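Local coordinates for protein predicted component of a thermophile-specific DNA repair system, contains a RAMP domain (Methanopyrus kandleri, PDB 4N0L) that binds CRISPR RNA as the Csm3 component of a type III-A antiviral defence system and may also act as an endonuclease, at residues V117-G122 / L238-K243; Y244-L249 / E335-L340; G6-V11 / G345-G350; S53-A58 / K168-A173; R59-L64 / E253-G258. All blocks are in the same frame, centred on the assembly; numbering follows the deposited sequence.

Interaction 1 (V117-G122 / L238-K243); sequences VCRIFG and LESDLK. With ZN (zinc ion), chain C.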
# COMPACT_ATOMS: atom_id res chain seq x y z
N VAL A 117 1.82 3.82 9.45
CA VAL A 117 1.85 4.55 8.19
C VAL A 117 3.25 4.61 7.60
O VAL A 117 3.49 4.17 6.47
CB VAL A 117 1.34 5.99 8.36
CG1 VAL A 117 1.46 6.76 7.05
CG2 VAL A 117 -0.10 5.99 8.85
N CYS A 118 4.19 5.15 8.37
CA CYS A 118 5.54 5.41 7.89
C CYS A 118 6.40 4.14 7.78
O CYS A 118 7.21 4.02 6.86
CB CYS A 118 6.22 6.45 8.78
SG CYS A 118 5.48 8.11 8.68
N ARG A 119 6.23 3.21 8.70
CA ARG A 119 7.04 1.99 8.68
C ARG A 119 6.67 1.09 7.49
O ARG A 119 7.51 0.35 6.97
CB ARG A 119 6.91 1.21 10.00
CG ARG A 119 5.69 0.30 10.08
CD ARG A 119 5.37 -0.10 11.51
NE ARG A 119 4.28 -1.08 11.55
CZ ARG A 119 3.48 -1.27 12.59
NH1 ARG A 119 3.64 -0.56 13.70
NH2 ARG A 119 2.52 -2.19 12.53
N ILE A 120 5.41 1.16 7.06
CA ILE A 120 4.93 0.36 5.93
C ILE A 120 5.12 1.06 4.59
O ILE A 120 5.64 0.49 3.64
CB ILE A 120 3.43 -0.01 6.10
CG1 ILE A 120 3.23 -0.95 7.29
CG2 ILE A 120 2.88 -0.64 4.83
CD1 ILE A 120 1.78 -1.13 7.68
N PHE A 121 4.66 2.31 4.52
CA PHE A 121 4.63 3.03 3.25
C PHE A 121 5.81 4.01 3.11
O PHE A 121 5.85 4.81 2.17
CB PHE A 121 3.30 3.78 3.11
CG PHE A 121 2.10 2.87 3.04
CD1 PHE A 121 1.75 2.25 1.85
CD2 PHE A 121 1.33 2.63 4.17
CE1 PHE A 121 0.64 1.41 1.79
CE2 PHE A 121 0.22 1.80 4.11
CZ PHE A 121 -0.12 1.18 2.92
N GLY A 122 6.75 3.94 4.04
CA GLY A 122 7.95 4.75 3.95
C GLY A 122 7.76 6.16 4.46
O GLY A 122 6.63 6.61 4.66
N LEU A 238 4.88 -8.02 12.00
CA LEU A 238 4.53 -8.72 10.76
C LEU A 238 3.02 -8.79 10.53
O LEU A 238 2.52 -8.35 9.49
CB LEU A 238 5.11 -10.14 10.78
CG LEU A 238 4.59 -11.09 9.70
CD1 LEU A 238 4.97 -10.57 8.33
CD2 LEU A 238 5.14 -12.49 9.91
N GLU A 239 2.29 -9.35 11.49
CA GLU A 239 0.85 -9.52 11.35
C GLU A 239 0.14 -8.17 11.30
O GLU A 239 -0.79 -7.98 10.51
CB GLU A 239 0.29 -10.37 12.49
CG GLU A 239 -1.22 -10.50 12.45
CD GLU A 239 -1.74 -11.63 13.31
OE1 GLU A 239 -0.97 -12.13 14.16
OE2 GLU A 239 -2.91 -12.02 13.14
N SER A 240 0.59 -7.25 12.14
CA SER A 240 0.00 -5.91 12.20
C SER A 240 0.15 -5.20 10.86
O SER A 240 -0.79 -4.55 10.39
CB SER A 240 0.65 -5.08 13.31
OG SER A 240 -0.26 -4.89 14.38
N ASP A 241 1.32 -5.34 10.24
CA ASP A 241 1.58 -4.72 8.94
C ASP A 241 0.64 -5.27 7.87
O ASP A 241 0.08 -4.52 7.08
CB ASP A 241 3.03 -4.94 8.52
CG ASP A 241 4.00 -3.99 9.21
OD1 ASP A 241 3.55 -3.14 10.00
OD2 ASP A 241 5.22 -4.11 8.95
N LEU A 242 0.47 -6.59 7.87
CA LEU A 242 -0.40 -7.25 6.91
C LEU A 242 -1.84 -6.77 7.06
O LEU A 242 -2.53 -6.54 6.07
CB LEU A 242 -0.34 -8.77 7.08
CG LEU A 242 1.00 -9.42 6.72
CD1 LEU A 242 0.91 -10.93 6.84
CD2 LEU A 242 1.44 -9.01 5.32
N LYS A 243 -2.28 -6.62 8.31
CA LYS A 243 -3.61 -6.09 8.60
C LYS A 243 -3.80 -4.70 8.01
O LYS A 243 -4.81 -4.42 7.38
CB LYS A 243 -3.85 -6.05 10.11
CG LYS A 243 -5.29 -5.74 10.49
CD LYS A 243 -5.37 -4.85 11.71
CE LYS A 243 -4.72 -5.51 12.92
NZ LYS A 243 -4.53 -4.56 14.04
ZN ZN C . 4.46 8.24 10.77
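Arg119 and Asp241 form a buried salt bridge where helix 116-121 meets helix 238-255, the two short segments crossing nearly at right angles (-85°). The grip is side-on and both bonds go to one oxygen: Arg119 NE reaches the syn side of Asp241 OD1 at 2.7 Å, and Arg119 NH2 meets the same OD1 at 2.9 Å, nearly along the C-O bond. OD1 lies in the guanidinium plane, although the carboxylate itself is turned 39° away from it. Arginine suits this place because its extended chain spans the gap. Packing is tight beside the bridge, where Ile120 CG1 rests 3.5 Å from Asp241 OD1 and lays an apolar branch along the acid. Asp241 OD2 is taken by Tyr230 and Arg171, and so many donors would be expected to favour the ionised form. The looser flank belongs to partly exposed Ser240, which lends just its CB to Arg119 NH2, 3.5 Å off. One residue before Arg119, Cys118 SG binds the zinc ion with His86, Cys88 and Cys115. Helix 116-121 touches helix 238-255 and, through Val117 and Phe121, helix 51-69, while Ile120 bonds through its backbone to Val172 of edge strand 172-174.

Interaction 2 (Y244-L249 / E335-L340); sequences YLMSSL and EWVERL
A Met-aromatic contact between Met246 and Trp336 fastens helix 333-338, the last but one in the chain, to helix 238-255, one of the helices packed on the antiparallel sheet of the RRM-like fold. Met246 SD stands 5.0 Å from the centre of the five-membered ring of Trp336 and 46° off the ring normal, an oblique approach. The methyl does the closest touching: Met246 CE lies 3.7 Å from Trp336 CB and as far from CG, at the root of the indole. A bend about CB-CG (chi2 -59°) swings the sulfur and methyl of Met246 into this place, and the unbranched thioether lets both of them reach Trp336 CB and the ring. Nearer the backbone, Met246 CB meets Val337 CG2 at 3.5 Å, a compact apolar pair. Towards the partly exposed side, Ser247 OG approaches the same Val337 CG2 at 4.3 Å, its polar demand met by the carbonyl of Lys243 one turn back. The indole is fixed in its turn, since Trp336 NE1 bonds to Ile272 O. Met246 also rests on Ile272 and Leu275, so the contact sits over strand 268-278, while Tyr244 on the same helix turns the other way, to helix 116-121.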
# COMPACT_ATOMS: atom_id res chain seq x y z
N TYR A 244 -2.81 -3.84 8.22
CA TYR A 244 -2.90 -2.46 7.76
C TYR A 244 -2.72 -2.34 6.25
O TYR A 244 -3.36 -1.51 5.61
CB TYR A 244 -1.88 -1.60 8.50
CG TYR A 244 -2.15 -1.50 9.99
CD1 TYR A 244 -3.45 -1.38 10.47
CD2 TYR A 244 -1.12 -1.52 10.92
CE1 TYR A 244 -3.72 -1.30 11.82
CE2 TYR A 244 -1.37 -1.44 12.27
CZ TYR A 244 -2.67 -1.32 12.72
OH TYR A 244 -2.94 -1.24 14.07
N LEU A 245 -1.85 -3.18 5.69
CA LEU A 245 -1.67 -3.22 4.25
C LEU A 245 -2.97 -3.64 3.55
O LEU A 245 -3.41 -2.98 2.61
CB LEU A 245 -0.54 -4.19 3.87
CG LEU A 245 -0.35 -4.41 2.37
CD1 LEU A 245 -0.08 -3.08 1.66
CD2 LEU A 245 0.77 -5.40 2.10
N MET A 246 -3.56 -4.73 4.03
CA MET A 246 -4.85 -5.19 3.52
C MET A 246 -5.92 -4.11 3.71
O MET A 246 -6.72 -3.86 2.81
CB MET A 246 -5.29 -6.47 4.22
CG MET A 246 -4.50 -7.72 3.85
SD MET A 246 -4.58 -8.10 2.09
CE MET A 246 -3.61 -9.61 2.03
N SER A 247 -5.92 -3.50 4.89
CA SER A 247 -6.88 -2.44 5.21
C SER A 247 -6.78 -1.28 4.23
O SER A 247 -7.80 -0.71 3.83
CB SER A 247 -6.66 -1.93 6.63
OG SER A 247 -6.79 -2.98 7.58
N SER A 248 -5.56 -0.94 3.84
CA SER A 248 -5.35 0.17 2.91
C SER A 248 -5.94 -0.19 1.55
O SER A 248 -6.50 0.67 0.86
CB SER A 248 -3.87 0.53 2.80
OG SER A 248 -3.14 -0.46 2.09
N LEU A 249 -5.82 -1.46 1.16
CA LEU A 249 -6.40 -1.93 -0.09
C LEU A 249 -7.93 -1.92 -0.03
O LEU A 249 -8.59 -1.61 -1.02
CB LEU A 249 -5.89 -3.34 -0.43
CG LEU A 249 -4.38 -3.47 -0.61
CD1 LEU A 249 -3.98 -4.90 -0.90
CD2 LEU A 249 -3.89 -2.53 -1.71
N GLU A 335 -11.27 -9.88 3.75
CA GLU A 335 -11.38 -11.30 4.07
C GLU A 335 -10.05 -11.88 4.55
O GLU A 335 -10.02 -12.72 5.44
CB GLU A 335 -11.91 -12.08 2.87
CG GLU A 335 -13.29 -11.65 2.42
CD GLU A 335 -13.82 -12.48 1.27
OE1 GLU A 335 -13.21 -12.46 0.18
OE2 GLU A 335 -14.85 -13.16 1.46
N TRP A 336 -8.96 -11.42 3.95
CA TRP A 336 -7.63 -11.80 4.40
C TRP A 336 -7.37 -11.33 5.83
O TRP A 336 -6.73 -12.04 6.61
CB TRP A 336 -6.55 -11.25 3.46
CG TRP A 336 -6.37 -12.06 2.22
CD1 TRP A 336 -6.82 -11.76 0.97
CD2 TRP A 336 -5.71 -13.33 2.11
NE1 TRP A 336 -6.47 -12.75 0.09
CE2 TRP A 336 -5.79 -13.73 0.76
CE3 TRP A 336 -5.06 -14.17 3.02
CZ2 TRP A 336 -5.24 -14.92 0.30
CZ3 TRP A 336 -4.51 -15.35 2.56
CH2 TRP A 336 -4.61 -15.72 1.22
N VAL A 337 -7.85 -10.14 6.15
CA VAL A 337 -7.69 -9.58 7.50
C VAL A 337 -8.32 -10.50 8.54
O VAL A 337 -7.68 -10.86 9.53
CB VAL A 337 -8.34 -8.19 7.62
CG1 VAL A 337 -8.39 -7.75 9.07
CG2 VAL A 337 -7.58 -7.18 6.79
N GLU A 338 -9.56 -10.89 8.29
CA GLU A 338 -10.33 -11.72 9.22
C GLU A 338 -9.66 -13.06 9.50
O GLU A 338 -9.94 -13.69 10.52
CB GLU A 338 -11.74 -11.95 8.67
CG GLU A 338 -12.67 -10.75 8.85
CD GLU A 338 -13.84 -10.77 7.89
OE1 GLU A 338 -14.04 -11.79 7.20
OE2 GLU A 338 -14.55 -9.74 7.81
N ARG A 339 -8.78 -13.50 8.61
CA ARG A 339 -8.14 -14.80 8.73
C ARG A 339 -6.63 -14.68 8.93
O ARG A 339 -5.89 -15.62 8.65
CB ARG A 339 -8.43 -15.65 7.50
CG ARG A 339 -9.89 -16.04 7.36
CD ARG A 339 -10.24 -16.38 5.92
NE ARG A 339 -11.67 -16.66 5.76
CZ ARG A 339 -12.61 -15.72 5.69
NH1 ARG A 339 -12.29 -14.44 5.76
NH2 ARG A 339 -13.88 -16.07 5.55
N LEU A 340 -6.18 -13.54 9.44
CA LEU A 340 -4.74 -13.27 9.52
C LEU A 340 -4.04 -14.06 10.61
O LEU A 340 -2.88 -14.44 10.45
CB LEU A 340 -4.49 -11.78 9.74
CG LEU A 340 -4.27 -10.96 8.47
CD1 LEU A 340 -3.81 -9.58 8.84
CD2 LEU A 340 -3.27 -11.64 7.56

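Interaction 3 (G6-V11 / G345-G350); sequences GTITLV and GELPWG
Trp349 N gives a weak hydrogen bond to Leu347 O, 2.9 Å away, in a chain where the side chains of Leu347 and Trp349 both point toward strand 7-16. The indole comes in by its six-membered ring: Trp349 CZ3 lies 3.5 Å from Ile8 CG1, which approaches the ring obliquely, the two side chains running antiparallel alongside one another. With CG1 of Ile8 placed beside the backbone N (chi1 -63°), the longer branch runs on to the second partner, Ile8 CD1 meeting Leu347 CD1 at 3.9 Å and the two chains crossing at about a right angle. Ile8 belongs to strand 7-16, the middle strand of the five-stranded antiparallel sheet in this RRM-like fold, and faces the side on which helix 238-255 packs. A segment close to the C-terminal end of the chain thus closes over the beginning of its first strand. A beta-branched, wholly apolar residue fits here, in a strand and against an aromatic ring. At the edge of the indole, Thr7 O lies in the ring plane, 3.7 Å from Trp349 CH2. Leu238 touches Ile8 and Trp349 alike, and Ala277 of strand 268-278 lies against Leu347 and Trp349.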
# COMPACT_ATOMS: atom_id res chain seq x y z
N GLY A 6 13.65 -11.26 3.95
CA GLY A 6 12.87 -11.94 2.93
C GLY A 6 11.53 -11.26 2.71
O GLY A 6 11.33 -10.13 3.15
N THR A 7 10.60 -11.96 2.06
CA THR A 7 9.41 -11.30 1.54
C THR A 7 8.12 -12.10 1.63
O THR A 7 8.12 -13.33 1.66
CB THR A 7 9.60 -10.92 0.06
OG1 THR A 7 9.97 -12.09 -0.68
CG2 THR A 7 10.69 -9.87 -0.11
N ILE A 8 7.00 -11.37 1.67
CA ILE A 8 5.68 -11.95 1.45
C ILE A 8 5.07 -11.26 0.24
O ILE A 8 4.95 -10.04 0.22
CB ILE A 8 4.75 -11.77 2.65
CG1 ILE A 8 5.27 -12.50 3.88
CG2 ILE A 8 3.35 -12.26 2.31
CD1 ILE A 8 4.52 -12.16 5.14
N THR A 9 4.70 -12.04 -0.77
CA THR A 9 4.17 -11.48 -2.00
C THR A 9 2.69 -11.78 -2.20
O THR A 9 2.29 -12.94 -2.27
CB THR A 9 4.94 -12.00 -3.23
OG1 THR A 9 6.33 -11.66 -3.10
CG2 THR A 9 4.39 -11.38 -4.50
N LEU A 10 1.89 -10.72 -2.30
CA LEU A 10 0.48 -10.85 -2.63
C LEU A 10 0.35 -11.00 -4.14
O LEU A 10 0.88 -10.19 -4.90
CB LEU A 10 -0.33 -9.64 -2.15
CG LEU A 10 -0.58 -9.36 -0.66
CD1 LEU A 10 0.70 -9.26 0.16
CD2 LEU A 10 -1.42 -8.10 -0.49
N VAL A 11 -0.34 -12.05 -4.58
CA VAL A 11 -0.52 -12.31 -6.00
C VAL A 11 -1.99 -12.47 -6.36
O VAL A 11 -2.72 -13.24 -5.73
CB VAL A 11 0.24 -13.56 -6.46
CG1 VAL A 11 0.07 -13.78 -7.97
CG2 VAL A 11 1.72 -13.47 -6.09
N GLY A 345 0.09 -17.91 11.31
CA GLY A 345 0.43 -19.17 11.94
C GLY A 345 1.15 -20.13 11.01
O GLY A 345 1.94 -20.96 11.46
N GLU A 346 0.88 -20.03 9.72
CA GLU A 346 1.45 -20.94 8.73
C GLU A 346 2.72 -20.38 8.09
O GLU A 346 3.39 -21.08 7.33
CB GLU A 346 0.42 -21.25 7.64
CG GLU A 346 -0.85 -21.92 8.14
CD GLU A 346 -0.59 -23.23 8.87
OE1 GLU A 346 0.33 -23.96 8.47
OE2 GLU A 346 -1.33 -23.52 9.84
N LEU A 347 3.07 -19.14 8.41
CA LEU A 347 4.22 -18.48 7.80
C LEU A 347 5.51 -18.82 8.54
O LEU A 347 5.48 -19.18 9.71
CB LEU A 347 4.02 -16.96 7.76
CG LEU A 347 2.95 -16.47 6.78
CD1 LEU A 347 2.61 -15.01 7.04
CD2 LEU A 347 3.39 -16.68 5.34
N PRO A 348 6.66 -18.72 7.85
CA PRO A 348 7.93 -19.08 8.49
C PRO A 348 8.50 -17.98 9.39
O PRO A 348 9.71 -17.76 9.39
CB PRO A 348 8.86 -19.32 7.30
CG PRO A 348 8.33 -18.41 6.24
CD PRO A 348 6.84 -18.47 6.40
N TRP A 349 7.64 -17.31 10.15
CA TRP A 349 8.09 -16.34 11.14
C TRP A 349 7.23 -16.45 12.39
O TRP A 349 6.11 -16.96 12.34
CB TRP A 349 8.01 -14.91 10.58
CG TRP A 349 8.89 -14.67 9.38
CD1 TRP A 349 10.24 -14.46 9.38
CD2 TRP A 349 8.47 -14.60 8.01
NE1 TRP A 349 10.68 -14.26 8.10
CE2 TRP A 349 9.62 -14.35 7.24
CE3 TRP A 349 7.24 -14.73 7.37
CZ2 TRP A 349 9.57 -14.22 5.85
CZ3 TRP A 349 7.19 -14.60 5.99
CH2 TRP A 349 8.35 -14.35 5.25
N GLY A 350 7.76 -15.97 13.52
CA GLY A 350 7.09 -16.15 14.79
C GLY A 350 7.03 -17.60 15.22
O GLY A 350 6.03 -18.04 15.80

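Interaction 4 (S53-A58 / K168-A173); sequences SLKGRA and KEARVA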
# COMPACT_ATOMS: atom_id res chain seq x y z
N SER A 53 1.66 4.78 -8.06
CA SER A 53 0.34 5.40 -7.92
C SER A 53 -0.56 4.62 -6.97
O SER A 53 -1.25 5.21 -6.14
CB SER A 53 -0.34 5.54 -9.29
OG SER A 53 0.38 6.43 -10.13
N LEU A 54 -0.53 3.29 -7.08
CA LEU A 54 -1.29 2.44 -6.18
C LEU A 54 -0.81 2.63 -4.75
O LEU A 54 -1.61 2.79 -3.82
CB LEU A 54 -1.18 0.97 -6.58
CG LEU A 54 -2.09 0.49 -7.72
CD1 LEU A 54 -1.63 -0.87 -8.23
CD2 LEU A 54 -3.54 0.42 -7.27
N LYS A 55 0.51 2.60 -4.57
CA LYS A 55 1.11 2.78 -3.26
C LYS A 55 0.76 4.15 -2.67
O LYS A 55 0.31 4.25 -1.53
CB LYS A 55 2.63 2.61 -3.36
CG LYS A 55 3.36 2.51 -2.03
CD LYS A 55 4.70 3.22 -2.13
CE LYS A 55 5.37 3.35 -0.78
NZ LYS A 55 6.55 4.25 -0.87
N GLY A 56 0.95 5.20 -3.47
CA GLY A 56 0.60 6.55 -3.05
C GLY A 56 -0.84 6.67 -2.61
O GLY A 56 -1.14 7.27 -1.58
N ARG A 57 -1.74 6.09 -3.40
CA ARG A 57 -3.17 6.14 -3.10
C ARG A 57 -3.49 5.37 -1.83
O ARG A 57 -4.22 5.86 -0.96
CB ARG A 57 -3.98 5.61 -4.28
CG ARG A 57 -5.49 5.60 -4.06
CD ARG A 57 -6.04 7.00 -3.88
NE ARG A 57 -7.50 7.00 -3.82
CZ ARG A 57 -8.24 7.98 -3.32
NH1 ARG A 57 -7.66 9.06 -2.82
NH2 ARG A 57 -9.56 7.88 -3.31
N ALA A 58 -2.94 4.16 -1.71
CA ALA A 58 -3.13 3.35 -0.51
C ALA A 58 -2.60 4.07 0.73
O ALA A 58 -3.22 4.01 1.80
CB ALA A 58 -2.44 2.00 -0.68
N LYS A 168 12.98 6.33 6.08
CA LYS A 168 12.74 4.89 6.03
C LYS A 168 12.22 4.44 4.67
O LYS A 168 11.27 5.02 4.14
CB LYS A 168 11.76 4.46 7.12
CG LYS A 168 11.92 3.00 7.50
CD LYS A 168 10.57 2.31 7.67
CE LYS A 168 10.76 0.86 8.07
NZ LYS A 168 11.48 0.08 7.02
N GLU A 169 12.84 3.41 4.13
CA GLU A 169 12.35 2.77 2.92
C GLU A 169 11.07 1.99 3.22
O GLU A 169 11.00 1.28 4.22
CB GLU A 169 13.41 1.85 2.32
CG GLU A 169 13.01 1.22 0.99
CD GLU A 169 12.78 2.24 -0.11
OE1 GLU A 169 13.42 3.32 -0.06
OE2 GLU A 169 11.96 1.97 -1.01
N ALA A 170 10.07 2.16 2.36
CA ALA A 170 8.80 1.45 2.50
C ALA A 170 8.99 -0.06 2.55
O ALA A 170 9.82 -0.61 1.83
CB ALA A 170 7.87 1.82 1.34
N ARG A 171 8.22 -0.71 3.42
CA ARG A 171 8.21 -2.17 3.49
C ARG A 171 7.41 -2.80 2.35
O ARG A 171 7.56 -3.99 2.06
CB ARG A 171 7.64 -2.63 4.84
CG ARG A 171 8.65 -2.60 5.97
CD ARG A 171 8.01 -2.93 7.30
NE ARG A 171 8.91 -2.62 8.41
CZ ARG A 171 8.59 -2.75 9.69
NH1 ARG A 171 7.39 -3.19 10.04
NH2 ARG A 171 9.47 -2.43 10.63
N VAL A 172 6.57 -2.01 1.70
CA VAL A 172 5.76 -2.52 0.60
C VAL A 172 6.14 -1.91 -0.74
O VAL A 172 6.49 -0.73 -0.84
CB VAL A 172 4.24 -2.29 0.83
CG1 VAL A 172 3.76 -3.08 2.03
CG2 VAL A 172 3.94 -0.80 1.00
N ALA A 173 6.10 -2.74 -1.78
CA ALA A 173 6.32 -2.28 -3.14
C ALA A 173 5.25 -2.86 -4.05
O ALA A 173 4.97 -4.06 -4.02
CB ALA A 173 7.70 -2.67 -3.62
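Lys55, Ala170 and Val172 make this contact, in which one long side chain from helix 51-69 reaches across to the chain leading into strand 172-174. Lys55 leaves its helix with CG turned opposite the backbone N (chi1 -169°), then stays nearly straight beyond a kink at chi2. That reach carries its end alongside the methyl of Ala170: Lys55 CE is 3.6 Å and Lys55 NZ 3.5 Å from Ala170 CB. A residue as small as alanine lets the CE methylene and the ammonium of the lysine pass close to the methyl. Val172 borders the same chain, its carbonyl oxygen O 4.2 Å from Lys55 CE, a packing distance and not a bond. The ammonium finds a weak hydrogen bond at Phe121 O, the carbonyl end of helix 116-121, where a positive charge would be favoured by the helix dipole. Glu169 OE2, 5.9 Å from Lys55 NZ and not in contact, may add a weak long-range attraction. Val172 turns its apolar branches to Ile120 and Phe121, and its backbone pairs with Ile120. The contact therefore lies where three elements converge: helix 51-69, the end of helix 116-121, and strand 172-174, which runs at the edge of the sheet antiparallel to strand 223-231.

Interaction 5 (R59-L64 / E253-G258); sequences RALFEL and EDQGIG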
# COMPACT_ATOMS: atom_id res chain seq x y z
N ARG A 59 -1.46 4.74 0.60
CA ARG A 59 -0.87 5.49 1.70
C ARG A 59 -1.74 6.68 2.11
O ARG A 59 -1.98 6.90 3.30
CB ARG A 59 0.52 5.98 1.33
CG ARG A 59 1.28 6.58 2.51
CD ARG A 59 2.59 7.23 2.06
NE ARG A 59 3.51 7.45 3.17
CZ ARG A 59 3.33 8.35 4.14
NH1 ARG A 59 4.22 8.46 5.11
NH2 ARG A 59 2.26 9.14 4.13
N ALA A 60 -2.18 7.44 1.12
CA ALA A 60 -2.99 8.64 1.36
C ALA A 60 -4.30 8.31 2.08
O ALA A 60 -4.76 9.08 2.92
CB ALA A 60 -3.27 9.34 0.05
N LEU A 61 -4.89 7.17 1.74
CA LEU A 61 -6.16 6.77 2.35
C LEU A 61 -5.96 6.13 3.73
O LEU A 61 -6.74 6.38 4.65
CB LEU A 61 -6.90 5.79 1.44
CG LEU A 61 -7.29 6.34 0.06
CD1 LEU A 61 -7.95 5.26 -0.78
CD2 LEU A 61 -8.20 7.55 0.21
N PHE A 62 -4.92 5.31 3.86
CA PHE A 62 -4.63 4.68 5.14
C PHE A 62 -4.27 5.69 6.23
O PHE A 62 -4.72 5.55 7.37
CB PHE A 62 -3.49 3.67 5.01
CG PHE A 62 -3.10 3.03 6.32
CD1 PHE A 62 -3.96 2.13 6.94
CD2 PHE A 62 -1.91 3.35 6.94
CE1 PHE A 62 -3.61 1.55 8.15
CE2 PHE A 62 -1.56 2.78 8.15
CZ PHE A 62 -2.41 1.87 8.76
N GLU A 63 -3.46 6.68 5.88
CA GLU A 63 -3.02 7.66 6.88
C GLU A 63 -4.21 8.45 7.42
O GLU A 63 -4.28 8.73 8.61
CB GLU A 63 -1.95 8.59 6.30
CG GLU A 63 -2.43 9.64 5.30
CD GLU A 63 -1.29 10.48 4.75
OE1 GLU A 63 -0.18 10.43 5.34
OE2 GLU A 63 -1.49 11.19 3.75
N LEU A 64 -5.17 8.76 6.55
CA LEU A 64 -6.40 9.43 6.96
C LEU A 64 -7.24 8.54 7.86
O LEU A 64 -7.76 8.99 8.88
CB LEU A 64 -7.22 9.85 5.74
CG LEU A 64 -6.69 11.05 4.95
CD1 LEU A 64 -7.57 11.32 3.74
CD2 LEU A 64 -6.59 12.28 5.84
N GLU A 253 -10.56 0.13 -2.38
CA GLU A 253 -11.79 -0.45 -2.92
C GLU A 253 -13.00 0.46 -2.64
O GLU A 253 -13.79 0.73 -3.54
CB GLU A 253 -12.04 -1.85 -2.34
CG GLU A 253 -11.02 -2.89 -2.77
CD GLU A 253 -11.32 -4.29 -2.23
OE1 GLU A 253 -12.00 -4.40 -1.19
OE2 GLU A 253 -10.86 -5.28 -2.84
N ASP A 254 -13.11 0.93 -1.40
CA ASP A 254 -14.25 1.74 -0.99
C ASP A 254 -14.25 3.15 -1.56
O ASP A 254 -15.31 3.75 -1.75
CB ASP A 254 -14.31 1.83 0.54
CG ASP A 254 -14.68 0.52 1.20
OD1 ASP A 254 -14.47 0.40 2.43
OD2 ASP A 254 -15.17 -0.39 0.50
N GLN A 255 -13.07 3.69 -1.83
CA GLN A 255 -12.97 5.10 -2.20
C GLN A 255 -12.37 5.34 -3.59
O GLN A 255 -12.33 6.48 -4.06
CB GLN A 255 -12.15 5.85 -1.14
CG GLN A 255 -12.89 6.06 0.17
CD GLN A 255 -12.00 6.62 1.27
OE1 GLN A 255 -11.57 5.89 2.17
NE2 GLN A 255 -11.73 7.92 1.21
N GLY A 256 -11.90 4.28 -4.25
CA GLY A 256 -11.39 4.40 -5.60
C GLY A 256 -9.88 4.54 -5.68
O GLY A 256 -9.25 5.09 -4.77
N ILE A 257 -9.29 4.04 -6.77
CA ILE A 257 -7.85 4.20 -7.00
C ILE A 257 -7.50 5.65 -7.31
O ILE A 257 -6.34 6.06 -7.21
CB ILE A 257 -7.35 3.31 -8.16
CG1 ILE A 257 -8.18 3.57 -9.42
CG2 ILE A 257 -7.41 1.85 -7.78
CD1 ILE A 257 -7.75 2.75 -10.61
N GLY A 258 -8.51 6.42 -7.69
CA GLY A 258 -8.35 7.83 -7.95
C GLY A 258 -9.53 8.57 -7.37
O GLY A 258 -10.33 8.00 -6.63
O HOH W 1 -9.62 7.09 4.25
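Leu61 and Gln255 bring the two backbones nearest, their CA atoms 8.4 Å apart, with helix 51-69 passing the last turn of helix 238-255. That helix stops at Gly256, where phi turns positive (97°) and the chain heads off towards strand 258-259. Glycine suits the turn because a CB at these angles would press on the preceding carbonyl and on Gly258 O. Leu61 lies against the bend, CD2 3.7 Å from Gln255 NE2 and CD1 more loosely 4.2 Å from Gly256 O, which Arg57 NE holds. Leu61 and Gln255 lie side by side, pointing oppositely, the glutamine extended beyond CG. This stretching carries Gln255 OE1 to a water that bridges the helices: the water donates to Gln255 OE1 at 3.1 Å and to Leu61 O at 3.0 Å. An amide fits this partly exposed place, its NE2 end packing on the leucine while OE1 accepts from the water. Elsewhere on helix 51-69, Arg59 NH2 and Glu63 OE1 form a salt bridge of 3.0 Å one turn apart. Both also bond the backbone of His86, a zinc ligand, so they tie the helix to the metal site. The sequence Gly256-Ile257-Gly258 is consistent with the opening of the glycine-rich loop that is a signature of RAMP proteins, and Leu61 packs against its start.

How the interactions relate
From the N terminus, strand 7-16 opens interaction 3, which closes only at the C-terminal tail and encloses the other four. Interaction 4 opens next, at 53-58, and closes first, at 168-173. Interaction 5, begun at 59-64, crosses it, and so does interaction 1, begun at 117-122. Interaction 1 closes at 238-243, within the span of interaction 5, which ends at 253-258. Interaction 2 starts after interaction 1 has closed, crosses interaction 5, and ends at 335-340. Helix 238-255 serves interactions 1, 2 and 5 along its length, and helix 51-69 serves 4 and 5. Together they tie zinc-bearing helix 116-121, the sheet and the C-terminal segments into one core.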